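Putative modulator of DNA gyrase (Bacteroides thetaiotaomicron, PDB 1VPB) is probably a metallopeptidase of the PmbA/TldD (U62) peptidase family. Local coordinates at residues L128-F133 with S214-D219; S304-F309 with S349-M354. One frame throughout, in Å; residues are numbered along the deposited sequence.

Interaction 1 (L128-F133 with S214-D219); sequences LYDAKF and SLYMND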
loop_
_atom_site.group_PDB
_atom_site.type_symbol
_atom_site.label_atom_id
_atom_site.label_comp_id
_atom_site.label_asym_id
_atom_site.label_seq_id
_atom_site.Cartn_x
_atom_site.Cartn_y
_atom_site.Cartn_z
ATOM N N LEU A 128 4.053 -4.361 -27.900
ATOM C CA LEU A 128 3.347 -4.250 -26.630
ATOM C C LEU A 128 2.729 -2.871 -26.432
ATOM O O LEU A 128 2.099 -2.606 -25.380
ATOM C CB LEU A 128 4.312 -4.530 -25.477
ATOM C CG LEU A 128 5.068 -5.866 -25.580
ATOM C CD1 LEU A 128 6.158 -5.914 -24.521
ATOM C CD2 LEU A 128 4.170 -6.982 -25.443
ATOM N N TYR A 129 2.884 -2.003 -27.431
ATOM C CA TYR A 129 2.381 -0.652 -27.395
ATOM C C TYR A 129 1.338 -0.426 -28.506
ATOM O O TYR A 129 1.669 -0.525 -29.686
ATOM C CB TYR A 129 3.516 0.375 -27.564
ATOM C CG TYR A 129 3.084 1.817 -27.349
ATOM C CD1 TYR A 129 2.392 2.531 -28.320
ATOM C CD2 TYR A 129 3.320 2.478 -26.133
ATOM C CE1 TYR A 129 1.970 3.819 -28.096
ATOM C CE2 TYR A 129 2.871 3.773 -25.910
ATOM C CZ TYR A 129 2.210 4.452 -26.891
ATOM O OH TYR A 129 1.754 5.773 -26.678
ATOM N N ASP A 130 0.126 -0.073 -28.098
ATOM C CA ASP A 130 -0.989 0.262 -29.020
ATOM C C ASP A 130 -0.800 1.670 -29.559
ATOM O O ASP A 130 -0.975 2.682 -28.882
ATOM C CB ASP A 130 -2.276 0.100 -28.235
ATOM C CG ASP A 130 -3.499 0.415 -29.030
ATOM O OD1 ASP A 130 -3.351 0.625 -30.271
ATOM O OD2 ASP A 130 -4.619 0.452 -28.484
ATOM N N ALA A 131 -0.463 1.766 -30.847
ATOM C CA ALA A 131 -0.204 3.062 -31.446
ATOM C C ALA A 131 -1.414 4.020 -31.436
ATOM O O ALA A 131 -1.238 5.234 -31.549
ATOM C CB ALA A 131 0.209 2.829 -32.878
ATOM N N LYS A 132 -2.601 3.455 -31.335
ATOM C CA LYS A 132 -3.845 4.232 -31.182
ATOM C C LYS A 132 -3.977 4.989 -29.851
ATOM O O LYS A 132 -4.812 5.884 -29.710
ATOM C CB LYS A 132 -5.035 3.345 -31.390
ATOM C CG LYS A 132 -5.049 2.671 -32.786
ATOM C CD LYS A 132 -6.266 1.758 -33.058
ATOM C CE LYS A 132 -6.265 1.153 -34.495
ATOM N NZ LYS A 132 -6.825 -0.286 -34.603
ATOM N N PHE A 133 -3.149 4.661 -28.877
ATOM C CA PHE A 133 -3.327 5.200 -27.541
ATOM C C PHE A 133 -3.548 6.721 -27.543
ATOM O O PHE A 133 -4.496 7.191 -26.959
ATOM C CB PHE A 133 -2.126 4.831 -26.672
ATOM C CG PHE A 133 -2.242 5.304 -25.243
ATOM C CD1 PHE A 133 -2.888 4.512 -24.310
ATOM C CD2 PHE A 133 -1.699 6.494 -24.841
ATOM C CE1 PHE A 133 -3.008 4.941 -22.983
ATOM C CE2 PHE A 133 -1.844 6.952 -23.506
ATOM C CZ PHE A 133 -2.497 6.142 -22.599
ATOM N N SER A 214 -6.312 -5.561 -21.610
ATOM C CA SER A 214 -5.600 -5.828 -22.851
ATOM C C SER A 214 -4.518 -4.770 -23.059
ATOM O O SER A 214 -4.631 -3.657 -22.538
ATOM C CB SER A 214 -6.548 -5.753 -24.053
ATOM O OG SER A 214 -5.866 -6.109 -25.256
ATOM N N LEU A 215 -3.527 -5.097 -23.886
ATOM C CA LEU A 215 -2.524 -4.162 -24.271
ATOM C C LEU A 215 -3.092 -3.215 -25.361
ATOM O O LEU A 215 -2.532 -2.156 -25.617
ATOM C CB LEU A 215 -1.321 -4.925 -24.812
ATOM C CG LEU A 215 -0.593 -5.870 -23.847
ATOM C CD1 LEU A 215 0.655 -6.412 -24.536
ATOM C CD2 LEU A 215 -0.162 -5.127 -22.639
ATOM N N TYR A 216 -4.171 -3.655 -26.071
ATOM C CA TYR A 216 -4.772 -2.901 -27.189
ATOM C C TYR A 216 -6.270 -2.581 -26.964
ATOM O O TYR A 216 -7.018 -3.442 -26.560
ATOM C CB TYR A 216 -4.703 -3.764 -28.468
ATOM C CG TYR A 216 -3.306 -3.872 -29.013
ATOM C CD1 TYR A 216 -2.368 -4.692 -28.432
ATOM C CD2 TYR A 216 -2.893 -3.051 -30.019
ATOM C CE1 TYR A 216 -1.061 -4.753 -28.919
ATOM C CE2 TYR A 216 -1.598 -3.117 -30.529
ATOM C CZ TYR A 216 -0.683 -3.933 -29.940
ATOM O OH TYR A 216 0.604 -3.984 -30.457
ATOM N N MET A 217 -6.654 -1.336 -27.181
ATOM C CA MET A 217 -8.067 -0.900 -26.979
ATOM C C MET A 217 -8.971 -1.735 -27.831
ATOM O O MET A 217 -10.051 -2.189 -27.391
ATOM C CB MET A 217 -8.226 0.585 -27.279
ATOM C CG MET A 217 -9.674 1.067 -27.169
ATOM S SD MET A 217 -10.386 0.833 -25.524
ATOM C CE MET A 217 -9.962 2.409 -24.921
ATOM N N ASN A 218 -8.523 -1.985 -29.065
ATOM C CA ASN A 218 -9.328 -2.752 -30.000
ATOM C C ASN A 218 -9.607 -4.179 -29.522
ATOM O O ASN A 218 -10.659 -4.729 -29.821
ATOM C CB ASN A 218 -8.661 -2.787 -31.371
ATOM C CG ASN A 218 -9.586 -3.319 -32.443
ATOM O OD1 ASN A 218 -9.357 -4.394 -32.978
ATOM N ND2 ASN A 218 -10.650 -2.586 -32.730
ATOM N N ASP A 219 -8.677 -4.773 -28.789
ATOM C CA ASP A 219 -8.792 -6.113 -28.281
ATOM C C ASP A 219 -9.457 -6.239 -26.919
ATOM O O ASP A 219 -9.820 -7.338 -26.499
ATOM C CB ASP A 219 -7.421 -6.799 -28.227
ATOM C CG ASP A 219 -6.706 -6.801 -29.559
ATOM O OD1 ASP A 219 -7.356 -6.719 -30.629
ATOM O OD2 ASP A 219 -5.468 -6.901 -29.646
HETATM O O HOH W 1 -6.427 -0.290 -30.481
#
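One face of the Y216 ring is covered by the backbone N of D130, and the D130 carboxylate crosses the ring obliquely, its plane turned 32° from it, with CG of D130 3.7 Å from CD2 of Y216. The ring makes a cation-pi contact with K302, and its OH is hydrogen-bonded to K127 O. With CG anti to the backbone N (chi1 180°), the D130 carboxylate reaches the backbone at M217. OD2 of D130 accepts a nearly straight bond (167°, 3.0 Å) from N of M217, the donor above the carboxylate plane. Water 1 donates to OD2 of D130 at 2.8 Å and accepts from N of N218, while Y190 OH adds a weak bond. OD1 of D130 accepts from N of K132 at 3.1 Å, closing an Asx turn. Beside this polar patch, L128 and L215 run side by side, CD2 of L128 3.7 Å from CD1 of L215. An alanine at D130 would remove the acceptors for M217 N, water 1 and K132 N, and would probably loosen the join between the loops. Two backbone N-H groups and a water around one carboxylate are consistent with an ionised aspartate pinning two loops together.

Interaction 2 (S304-F309 with S349-M354); sequences SGARYF and SSILVM. With EDO (1,2-ethanediol), chain B.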
loop_
_atom_site.group_PDB
_atom_site.type_symbol
_atom_site.label_atom_id
_atom_site.label_comp_id
_atom_site.label_asym_id
_atom_site.label_seq_id
_atom_site.Cartn_x
_atom_site.Cartn_y
_atom_site.Cartn_z
ATOM N N SER A 304 1.045 -9.595 -22.330
ATOM C CA SER A 304 1.351 -8.907 -21.064
ATOM C C SER A 304 2.455 -9.682 -20.350
ATOM O O SER A 304 2.381 -10.885 -20.213
ATOM C CB SER A 304 0.125 -8.869 -20.177
ATOM O OG SER A 304 0.420 -8.142 -18.973
ATOM N N GLY A 305 3.516 -8.982 -19.948
ATOM C CA GLY A 305 4.659 -9.620 -19.307
ATOM C C GLY A 305 5.885 -9.793 -20.170
ATOM O O GLY A 305 7.005 -10.042 -19.695
ATOM N N ALA A 306 5.702 -9.719 -21.491
ATOM C CA ALA A 306 6.805 -10.022 -22.385
ATOM C C ALA A 306 7.920 -8.970 -22.288
ATOM O O ALA A 306 7.654 -7.776 -22.110
ATOM C CB ALA A 306 6.299 -10.122 -23.816
ATOM N N ARG A 307 9.143 -9.429 -22.391
ATOM C CA ARG A 307 10.322 -8.549 -22.333
ATOM C C ARG A 307 11.584 -9.261 -22.760
ATOM O O ARG A 307 11.721 -10.472 -22.579
ATOM C CB ARG A 307 10.487 -7.981 -20.909
ATOM C CG ARG A 307 10.687 -9.012 -19.872
ATOM C CD ARG A 307 10.913 -8.428 -18.476
ATOM N NE ARG A 307 11.054 -9.512 -17.493
ATOM C CZ ARG A 307 11.500 -9.347 -16.254
ATOM N NH1 ARG A 307 11.845 -8.144 -15.785
ATOM N NH2 ARG A 307 11.550 -10.382 -15.464
ATOM N N TYR A 308 12.486 -8.498 -23.398
ATOM C CA TYR A 308 13.761 -9.069 -23.814
ATOM C C TYR A 308 14.907 -8.971 -22.790
ATOM O O TYR A 308 15.921 -9.588 -22.965
ATOM C CB TYR A 308 14.210 -8.423 -25.120
ATOM C CG TYR A 308 13.413 -8.923 -26.333
ATOM C CD1 TYR A 308 13.203 -10.274 -26.502
ATOM C CD2 TYR A 308 12.848 -8.029 -27.247
ATOM C CE1 TYR A 308 12.476 -10.739 -27.597
ATOM C CE2 TYR A 308 12.107 -8.493 -28.366
ATOM C CZ TYR A 308 11.947 -9.873 -28.518
ATOM O OH TYR A 308 11.213 -10.367 -29.613
ATOM N N PHE A 309 14.690 -8.178 -21.745
ATOM C CA PHE A 309 15.700 -8.070 -20.692
ATOM C C PHE A 309 15.035 -7.722 -19.369
ATOM O O PHE A 309 13.961 -7.139 -19.346
ATOM C CB PHE A 309 16.791 -7.041 -21.044
ATOM C CG PHE A 309 16.278 -5.741 -21.528
ATOM C CD1 PHE A 309 16.037 -5.525 -22.903
ATOM C CD2 PHE A 309 16.074 -4.690 -20.645
ATOM C CE1 PHE A 309 15.594 -4.327 -23.348
ATOM C CE2 PHE A 309 15.637 -3.473 -21.111
ATOM C CZ PHE A 309 15.356 -3.325 -22.477
ATOM N N SER A 349 10.621 -14.277 -13.308
ATOM C CA SER A 349 9.840 -14.717 -14.477
ATOM C C SER A 349 9.186 -13.566 -15.197
ATOM O O SER A 349 9.103 -12.458 -14.667
ATOM C CB SER A 349 8.763 -15.716 -14.036
ATOM O OG SER A 349 7.876 -15.147 -13.097
ATOM N N SER A 350 8.723 -13.827 -16.438
ATOM C CA SER A 350 8.145 -12.802 -17.279
ATOM C C SER A 350 6.707 -13.167 -17.651
ATOM O O SER A 350 5.788 -12.416 -17.369
ATOM C CB SER A 350 8.964 -12.615 -18.518
ATOM O OG SER A 350 10.300 -12.137 -18.231
ATOM N N ILE A 351 6.531 -14.370 -18.241
ATOM C CA ILE A 351 5.196 -14.893 -18.512
ATOM C C ILE A 351 5.192 -16.349 -18.157
ATOM O O ILE A 351 5.941 -17.110 -18.731
ATOM C CB ILE A 351 4.769 -14.739 -20.008
ATOM C CG1 ILE A 351 4.795 -13.293 -20.450
ATOM C CG2 ILE A 351 3.348 -15.311 -20.193
ATOM C CD1 ILE A 351 4.506 -13.072 -21.941
ATOM N N LEU A 352 4.404 -16.701 -17.139
ATOM C CA LEU A 352 4.302 -18.098 -16.735
ATOM C C LEU A 352 3.200 -18.785 -17.487
ATOM O O LEU A 352 2.040 -18.337 -17.492
ATOM C CB LEU A 352 4.068 -18.233 -15.262
ATOM C CG LEU A 352 5.253 -17.720 -14.417
ATOM C CD1 LEU A 352 4.875 -17.741 -12.975
ATOM C CD2 LEU A 352 6.512 -18.509 -14.586
ATOM N N VAL A 353 3.563 -19.889 -18.117
ATOM C CA VAL A 353 2.604 -20.639 -18.944
ATOM C C VAL A 353 2.546 -22.086 -18.454
ATOM O O VAL A 353 3.536 -22.839 -18.535
ATOM C CB VAL A 353 3.006 -20.624 -20.416
ATOM C CG1 VAL A 353 1.997 -21.443 -21.260
ATOM C CG2 VAL A 353 3.148 -19.151 -20.942
ATOM N N MET A 354 1.380 -22.465 -17.955
ATOM C CA MET A 354 1.128 -23.830 -17.530
ATOM C C MET A 354 0.626 -24.629 -18.730
ATOM O O MET A 354 -0.155 -24.121 -19.536
ATOM C CB MET A 354 0.074 -23.832 -16.417
ATOM C CG MET A 354 -0.236 -25.187 -15.813
ATOM S SD MET A 354 0.900 -25.770 -14.528
ATOM C CE MET A 354 0.467 -24.688 -13.178
HETATM C C1 EDO B . 3.946 -5.634 -21.395
HETATM O O1 EDO B . 3.078 -5.970 -20.332
HETATM C C2 EDO B . 5.333 -5.392 -20.860
HETATM O O2 EDO B . 5.939 -6.582 -20.353
#
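R307 presents the NE edge of its guanidinium to S350. Its CG sits between the backbone N and the carbonyl carbon, the crowded position (chi1 61°), and the chain then runs extended. The S350 hydroxyl lies only 1° out of the guanidinium plane, and NE of R307 donates to OG of S350 at 2.8 Å in an almost straight line (178°). S350 turns OG anti to its own carbonyl carbon, while its CB rests 3.4 Å from O of G305. I351 packs beside this pair: its CG1 abuts O of S304 at 3.4 Å, and its CD1 meets CB of A306 at 3.9 Å. G305 permits this closeness: a CB would collide with O of S350 and CG1 of I351, and at its positive phi would jam against the preceding carbonyl O. A molecule of 1,2-ethanediol, probably from the crystallisation liquor, bridges the loop: N of G305 donates to its O1 (3.1 Å), and its O2 donates to O of A306 (2.7 Å). D296 OD1 accepts from N of both S350 and I351. The arrangement is loop-to-loop packing beside a mixed sheet, joining the 304-309 loop to the turn that leads into strand 352-354 of the C-terminal metallopeptidase-family region.

Overall arrangement
Interactions 1 and 2 are both partly buried, but interaction 2 lies nearer the middle of the chain, about 10 Å from its centre against about 19 Å, and has no exposed residue among those that touch. They hold different elements: 214-219 leaves the end of strand 207-214 of the long antiparallel sheet and 128-133 lies against strand 181-198 through T188, whereas 349-354 enters the smaller mixed sheet. Their polar parts differ: a carboxylate collects backbone N-H groups and water in the first, a single arginine-to-hydroxyl bond serves in the second, and both have an apolar flank. The centres are about 18 Å apart, yet CD1 of L128 packs 3.4 Å from O of A306, linking the two family regions.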